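Local coordinates for protein peptidoglycan glycosyltransferase (Atopobium parvulum, PDB 4OVD) that belongs to the penicillin-binding proteins, with a dimerisation domain joined to a penicillin-binding transpeptidase domain, at residues D454-S457 and S458-S462. Residues are numbered along the deposited sequence; the frame is centred on the assembly and turned at random.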
ATOM      1  N   ASP A 454      16.125   0.135  -9.125  1.00 46.79           N
ATOM      2  CA  ASP A 454      17.132   0.245  -8.061  1.00 52.41           C
ATOM      3  C   ASP A 454      17.035   1.640  -7.523  1.00 50.41           C
ATOM      4  O   ASP A 454      17.320   2.592  -8.214  1.00 60.18           O
ATOM      5  CB  ASP A 454      18.538  -0.014  -8.575  1.00 63.11           C
ATOM      6  CG  ASP A 454      18.738  -1.447  -9.018  1.00 63.96           C
ATOM      7  OD1 ASP A 454      17.799  -2.273  -8.887  1.00 59.31           O
ATOM      8  OD2 ASP A 454      19.842  -1.741  -9.480  1.00 75.89           O
ATOM      9  N   VAL A 455      16.599   1.761  -6.293  1.00 42.61           N
ATOM     10  CA  VAL A 455      16.384   3.076  -5.712  1.00 43.36           C
ATOM     11  C   VAL A 455      17.498   3.480  -4.762  1.00 39.00           C
ATOM     12  O   VAL A 455      17.959   4.593  -4.797  1.00 43.25           O
ATOM     13  CB  VAL A 455      14.978   3.093  -5.041  1.00 43.44           C
ATOM     14  CG1 VAL A 455      14.693   4.410  -4.396  1.00 46.65           C
ATOM     15  CG2 VAL A 455      13.950   2.796  -6.099  1.00 45.49           C
ATOM     16  N   ILE A 456      17.853   2.591  -3.863  1.00 37.61           N
ATOM     17  CA  ILE A 456      18.933   2.808  -2.912  1.00 39.19           C
ATOM     18  C   ILE A 456      19.832   1.567  -2.915  1.00 39.91           C
ATOM     19  O   ILE A 456      19.442   0.507  -3.424  1.00 37.00           O
ATOM     20  CB  ILE A 456      18.393   3.017  -1.493  1.00 35.91           C
ATOM     21  CG1 ILE A 456      17.515   1.859  -1.107  1.00 34.68           C
ATOM     22  CG2 ILE A 456      17.590   4.316  -1.394  1.00 38.45           C
ATOM     23  CD1 ILE A 456      16.892   2.036   0.231  1.00 38.35           C
ATOM     24  N   SER A 457      21.019   1.675  -2.346  1.00 39.97           N
ATOM     25  CA  SER A 457      21.900   0.485  -2.245  1.00 42.08           C
ATOM     26  C   SER A 457      21.398  -0.480  -1.173  1.00 43.80           C
ATOM     27  O   SER A 457      20.603  -0.121  -0.298  1.00 36.34           O
ATOM     28  CB  SER A 457      23.288   0.902  -1.807  1.00 44.55           C
ATOM     29  OG  SER A 457      23.258   1.412  -0.494  1.00 47.62           O
ATOM     30  N   SER A 458      21.940  -1.687  -1.171  1.00 41.46           N
ATOM     31  CA  SER A 458      21.563  -2.680  -0.192  1.00 43.34           C
ATOM     32  C   SER A 458      22.056  -2.264   1.176  1.00 45.47           C
ATOM     33  O   SER A 458      21.459  -2.650   2.183  1.00 41.66           O
ATOM     34  CB  SER A 458      22.117  -4.086  -0.541  1.00 48.82           C
ATOM     35  OG  SER A 458      23.490  -4.012  -0.786  1.00 55.61           O
ATOM     36  N   SER A 459      23.174  -1.548   1.225  1.00 42.26           N
ATOM     37  CA  SER A 459      23.669  -1.082   2.517  1.00 43.61           C
ATOM     38  C   SER A 459      22.682  -0.091   3.135  1.00 43.38           C
ATOM     39  O   SER A 459      22.429  -0.153   4.334  1.00 36.89           O
ATOM     40  CB  SER A 459      25.051  -0.469   2.424  1.00 46.82           C
ATOM     41  OG  SER A 459      25.090   0.597   1.505  1.00 60.61           O
ATOM     42  N   THR A 460      22.210   0.879   2.361  1.00 34.59           N
ATOM     43  CA  THR A 460      21.208   1.822   2.864  1.00 35.53           C
ATOM     44  C   THR A 460      19.966   1.074   3.337  1.00 33.48           C
ATOM     45  O   THR A 460      19.480   1.388   4.390  1.00 36.69           O
ATOM     46  CB  THR A 460      20.865   2.820   1.771  1.00 37.36           C
ATOM     47  OG1 THR A 460      22.074   3.497   1.405  1.00 42.51           O
ATOM     48  CG2 THR A 460      19.817   3.765   2.218  1.00 40.88           C
ATOM     49  N   ALA A 461      19.460   0.107   2.532  1.00 32.24           N
ATOM     50  CA  ALA A 461      18.333  -0.708   2.876  1.00 34.02           C
ATOM     51  C   ALA A 461      18.534  -1.399   4.201  1.00 37.75           C
ATOM     52  O   ALA A 461      17.644  -1.385   5.025  1.00 34.83           O
ATOM     53  CB  ALA A 461      18.003  -1.717   1.813  1.00 36.43           C
ATOM     54  N   SER A 462      19.712  -1.954   4.423  1.00 35.47           N
ATOM     55  CA  SER A 462      20.034  -2.581   5.673  1.00 35.98           C
ATOM     56  C   SER A 462      20.059  -1.610   6.853  1.00 35.33           C
ATOM     57  O   SER A 462      19.636  -1.966   7.920  1.00 34.62           O
ATOM     58  CB  SER A 462      21.436  -3.238   5.590  1.00 42.93           C
ATOM     59  OG  SER A 462      21.382  -4.260   4.641  1.00 48.44           O
TER
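S457 meets the first turn of the helix that follows it through both of its oxygens. Its OG lies 2.8 Å from S459 OG, a hydrogen bond in which either hydroxyl could be the donor, and 3.1 Å from T460 OG1, a bond that stays unsettled because the S457 proton has both acceptors within range. A chi1 of 66° tucks OG of S457 in between its own amide nitrogen and carbonyl carbon, turned toward the start of the helix; T460 N is 3.1 Å away from it. The carbonyl of S457 accepts a helical i to i+4 bond from A461 N, 3.1 Å from S457 O and nearly straight at 171°. S457 is thus the N-cap residue of helix 458-474 in the transpeptidase domain, where the loop after strand 453-454 turns into the helix. On the buried side I456 lies obliquely against T460: its CD1 is 3.9 Å from T460 CG2, and the same methyl reaches A461 CB at 4.2 Å. At the start of the helix, S462 folds its hydroxyl back onto S458 O, which receives S462 N and S462 OG from opposite faces of its plane. Farther out, D307 of helix 298-307 ties loop and helix together: its OD1 is hydrogen-bonded to both S457 N and T460 OG1, fixing the threonine hydroxyl beside the cap. F376 packs on I456, and V306 touches T460.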